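Local coordinates for type IV pilus assembly protein PilF (Thermus thermophilus HB8, PDB 5OIU) that probably hydrolyses ATP as a hexameric AAA+ motor that powers assembly of type IV pili, at residues Arg276-Lys286 with Gln376-Arg387. Numbering follows the deposited sequence.
Sequences RLVRRVCEHCK and QGITTLEEVLAR. With ZN (zinc ion), chain S; ATP (adenosine-5'-triphosphate), chain Q.
Glu-383 turns its carboxylate onto Arg-279 and meets both its backbone and its side chain, tying helix 381-387 to strand 276-281, whose axis is nearly antiparallel to that of the helix (167°). Glu-383 OE1 accepts from Arg-279 N at 2.9 Å, while Arg-279 NE and NH2 converge on Glu-383 OE2, NE at 3.2 Å. OE2 lies in the guanidinium plane, yet both nitrogens approach from above one face of the carboxylate, the two planes standing 76° apart. A bend at chi3 (-65°) brings the NE/NH2 edge of the arginine to the acid. Arg-387 NH1 completes a salt-bridge network at Glu-383 OE1, though its hydrogen bonds there and to Leu-277 O are weak. Replacing Glu-383 by alanine removes the carboxylate, and Arg-279 would probably lose its salt-bridge partner across the contact. Thr-380, the N-cap, accepts from Glu-383 N through OG1, fixing the turn that presents the acid. Thr-379 OG1 donates to Arg-279 O (2.8 Å) while touching Val-278 CG2. Lys-286 NZ donates to O of Gly-377, whose Schellman motif ends the preceding helix. Strand 276-281, edged by strand 328-336, thus links Leu-277 against ATP to zinc ligands Cys-282 and Cys-285, with helix 366-374 packing beside the contact.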
# COMPACT_ATOMS: atom_id res chain seq x y z
N ARG C 276 -9.55 23.68 17.45
CA ARG C 276 -9.30 23.41 18.86
C ARG C 276 -9.91 24.52 19.70
O ARG C 276 -10.05 25.67 19.26
CB ARG C 276 -7.80 23.33 19.19
CG ARG C 276 -7.07 22.29 18.41
CD ARG C 276 -7.63 20.92 18.71
NE ARG C 276 -6.66 19.91 18.28
CZ ARG C 276 -6.57 19.48 17.03
NH1 ARG C 276 -7.41 19.94 16.09
NH2 ARG C 276 -5.64 18.58 16.71
N LEU C 277 -10.23 24.20 20.95
CA LEU C 277 -10.56 25.24 21.93
C LEU C 277 -9.39 25.46 22.89
O LEU C 277 -8.87 24.51 23.49
CB LEU C 277 -11.84 24.86 22.68
CG LEU C 277 -13.14 24.80 21.85
CD1 LEU C 277 -14.36 24.64 22.75
CD2 LEU C 277 -13.31 26.03 20.97
N VAL C 278 -8.94 26.72 23.00
CA VAL C 278 -7.93 27.12 23.98
C VAL C 278 -8.61 27.94 25.06
O VAL C 278 -9.65 28.57 24.83
CB VAL C 278 -6.75 27.94 23.41
CG1 VAL C 278 -6.04 27.22 22.29
CG2 VAL C 278 -7.22 29.29 22.97
N ARG C 279 -8.00 27.95 26.23
CA ARG C 279 -8.52 28.74 27.33
C ARG C 279 -8.12 30.20 27.15
O ARG C 279 -7.03 30.52 26.64
CB ARG C 279 -8.01 28.21 28.66
CG ARG C 279 -8.72 26.96 29.09
CD ARG C 279 -8.39 26.62 30.51
NE ARG C 279 -6.97 26.31 30.64
CZ ARG C 279 -6.31 26.22 31.79
NH1 ARG C 279 -6.93 26.45 32.95
NH2 ARG C 279 -5.02 25.92 31.79
N ARG C 280 -9.01 31.08 27.57
CA ARG C 280 -8.94 32.50 27.29
C ARG C 280 -8.41 33.25 28.51
O ARG C 280 -8.94 33.09 29.62
CB ARG C 280 -10.34 32.99 26.92
CG ARG C 280 -10.38 34.39 26.44
CD ARG C 280 -11.73 34.65 25.83
NE ARG C 280 -11.72 35.91 25.10
CZ ARG C 280 -12.71 36.32 24.33
NH1 ARG C 280 -13.80 35.57 24.20
NH2 ARG C 280 -12.60 37.49 23.70
N VAL C 281 -7.37 34.07 28.31
CA VAL C 281 -6.76 34.78 29.43
C VAL C 281 -7.77 35.72 30.07
O VAL C 281 -8.45 36.49 29.38
CB VAL C 281 -5.52 35.56 28.94
CG1 VAL C 281 -5.00 36.45 30.05
CG2 VAL C 281 -4.43 34.60 28.47
N CYS C 282 -7.85 35.68 31.41
CA CYS C 282 -8.67 36.63 32.14
C CYS C 282 -8.28 38.07 31.81
O CYS C 282 -7.11 38.40 31.66
CB CYS C 282 -8.55 36.40 33.65
SG CYS C 282 -9.34 37.69 34.68
N GLU C 283 -9.29 38.93 31.71
CA GLU C 283 -9.03 40.29 31.25
C GLU C 283 -8.54 41.21 32.35
O GLU C 283 -7.97 42.26 32.04
CB GLU C 283 -10.30 40.89 30.64
CG GLU C 283 -10.65 40.31 29.31
CD GLU C 283 -9.70 40.76 28.21
OE1 GLU C 283 -8.68 41.43 28.51
OE2 GLU C 283 -9.99 40.44 27.03
N HIS C 284 -8.72 40.83 33.62
CA HIS C 284 -8.49 41.73 34.74
C HIS C 284 -7.16 41.49 35.45
O HIS C 284 -6.71 42.37 36.19
CB HIS C 284 -9.64 41.61 35.75
CG HIS C 284 -10.99 41.91 35.16
ND1 HIS C 284 -12.11 41.16 35.45
CD2 HIS C 284 -11.39 42.86 34.28
CE1 HIS C 284 -13.14 41.63 34.78
NE2 HIS C 284 -12.73 42.67 34.06
N CYS C 285 -6.52 40.33 35.26
CA CYS C 285 -5.16 40.13 35.73
C CYS C 285 -4.20 39.88 34.58
O CYS C 285 -3.12 39.32 34.79
CB CYS C 285 -5.09 38.98 36.73
SG CYS C 285 -5.69 37.45 36.06
N LYS C 286 -4.56 40.28 33.37
CA LYS C 286 -3.69 40.05 32.23
C LYS C 286 -2.43 40.89 32.38
O LYS C 286 -2.44 41.99 32.93
CB LYS C 286 -4.42 40.38 30.92
CG LYS C 286 -3.63 40.01 29.69
CD LYS C 286 -4.24 40.56 28.40
CE LYS C 286 -5.51 39.85 28.01
NZ LYS C 286 -5.87 40.18 26.59
N GLN C 376 -1.94 38.46 20.56
CA GLN C 376 -2.88 39.53 20.87
C GLN C 376 -3.45 39.44 22.28
O GLN C 376 -4.29 40.25 22.65
CB GLN C 376 -4.02 39.54 19.85
CG GLN C 376 -3.52 39.80 18.45
CD GLN C 376 -4.62 39.71 17.41
OE1 GLN C 376 -4.90 38.63 16.88
NE2 GLN C 376 -5.25 40.84 17.11
N GLY C 377 -3.01 38.47 23.07
CA GLY C 377 -3.51 38.33 24.42
C GLY C 377 -4.79 37.54 24.59
O GLY C 377 -5.33 37.50 25.69
N ILE C 378 -5.30 36.91 23.53
CA ILE C 378 -6.50 36.09 23.70
C ILE C 378 -6.20 34.86 24.56
O ILE C 378 -7.02 34.44 25.39
CB ILE C 378 -7.05 35.69 22.32
CG1 ILE C 378 -7.47 36.95 21.57
CG2 ILE C 378 -8.20 34.74 22.45
CD1 ILE C 378 -7.45 36.80 20.09
N THR C 379 -5.03 34.27 24.38
CA THR C 379 -4.66 33.06 25.10
C THR C 379 -3.17 33.10 25.44
O THR C 379 -2.41 33.97 24.97
CB THR C 379 -5.00 31.81 24.28
OG1 THR C 379 -4.74 30.64 25.06
CG2 THR C 379 -4.19 31.75 22.98
N THR C 380 -2.75 32.17 26.28
CA THR C 380 -1.34 31.99 26.53
C THR C 380 -0.73 31.15 25.42
O THR C 380 -1.41 30.43 24.70
CB THR C 380 -1.11 31.29 27.86
OG1 THR C 380 -1.56 29.93 27.74
CG2 THR C 380 -1.86 31.99 28.97
N LEU C 381 0.59 31.26 25.29
CA LEU C 381 1.28 30.37 24.37
C LEU C 381 1.21 28.92 24.85
O LEU C 381 1.14 28.01 24.02
CB LEU C 381 2.73 30.81 24.20
CG LEU C 381 3.55 29.88 23.32
CD1 LEU C 381 3.23 30.16 21.85
CD2 LEU C 381 5.05 30.04 23.61
N GLU C 382 1.21 28.70 26.17
CA GLU C 382 1.15 27.33 26.68
C GLU C 382 -0.13 26.64 26.24
O GLU C 382 -0.10 25.49 25.79
CB GLU C 382 1.26 27.32 28.21
CG GLU C 382 2.70 27.55 28.73
CD GLU C 382 3.16 29.02 28.59
OE1 GLU C 382 2.32 29.92 28.74
OE2 GLU C 382 4.36 29.26 28.34
N GLU C 383 -1.27 27.34 26.35
CA GLU C 383 -2.53 26.80 25.84
C GLU C 383 -2.39 26.39 24.39
O GLU C 383 -2.80 25.29 24.00
CB GLU C 383 -3.65 27.83 26.01
CG GLU C 383 -4.32 27.76 27.34
CD GLU C 383 -5.01 26.43 27.56
OE1 GLU C 383 -5.88 26.10 26.73
OE2 GLU C 383 -4.69 25.72 28.53
N VAL C 384 -1.79 27.26 23.58
CA VAL C 384 -1.60 26.95 22.16
C VAL C 384 -0.76 25.68 22.00
O VAL C 384 -1.17 24.72 21.35
CB VAL C 384 -0.97 28.14 21.43
CG1 VAL C 384 -0.50 27.73 20.05
CG2 VAL C 384 -1.98 29.30 21.36
N LEU C 385 0.45 25.69 22.58
CA LEU C 385 1.32 24.52 22.49
C LEU C 385 0.63 23.26 22.99
O LEU C 385 0.83 22.18 22.44
CB LEU C 385 2.60 24.75 23.29
CG LEU C 385 3.35 25.99 22.87
CD1 LEU C 385 4.61 26.13 23.72
CD2 LEU C 385 3.69 25.91 21.40
N ALA C 386 -0.19 23.38 24.04
CA ALA C 386 -0.92 22.22 24.54
C ALA C 386 -1.77 21.60 23.45
O ALA C 386 -1.77 20.38 23.25
CB ALA C 386 -1.78 22.63 25.73
N ARG C 387 -2.49 22.44 22.69
CA ARG C 387 -3.51 22.00 21.75
C ARG C 387 -2.94 21.48 20.44
O ARG C 387 -3.71 20.96 19.63
CB ARG C 387 -4.47 23.15 21.43
CG ARG C 387 -5.49 23.46 22.49
CD ARG C 387 -6.26 22.23 22.93
NE ARG C 387 -5.64 21.68 24.11
CZ ARG C 387 -5.73 22.23 25.32
NH1 ARG C 387 -6.45 23.34 25.47
NH2 ARG C 387 -5.11 21.66 26.36
ZN ZN S . -8.03 37.04 36.63
PG ATP Q . -18.56 16.47 20.36
O1G ATP Q . -17.17 15.88 20.13
O2G ATP Q . -19.49 16.33 19.17
O3G ATP Q . -19.22 16.06 21.64
PB ATP Q . -18.11 19.19 19.54
O1B ATP Q . -16.75 18.97 18.92
O2B ATP Q . -19.35 19.31 18.68
O3B ATP Q . -18.37 18.06 20.64
PA ATP Q . -19.37 21.34 20.85
O1A ATP Q . -19.94 22.32 19.85
O2A ATP Q . -20.29 20.31 21.45
O3A ATP Q . -18.04 20.57 20.37
O5' ATP Q . -18.79 22.29 22.00
C5' ATP Q . -18.19 21.77 23.19
C4' ATP Q . -18.21 22.89 24.21
O4' ATP Q . -17.38 23.98 23.80
C3' ATP Q . -19.62 23.43 24.36
O3' ATP Q . -19.80 23.61 25.77
C2' ATP Q . -19.59 24.72 23.54
O2' ATP Q . -20.56 25.71 23.95
C1' ATP Q . -18.14 25.18 23.68
N9 ATP Q . -17.64 25.91 22.50
C8 ATP Q . -17.74 25.47 21.22
N7 ATP Q . -17.18 26.36 20.36
C5 ATP Q . -16.72 27.39 21.08
C6 ATP Q . -16.03 28.67 20.77
N6 ATP Q . -15.72 29.02 19.49
N1 ATP Q . -15.71 29.47 21.81
C2 ATP Q . -16.01 29.13 23.07
N3 ATP Q . -16.64 27.98 23.43
C4 ATP Q . -17.02 27.09 22.49
O HOH W 1 -2.47 25.69 29.69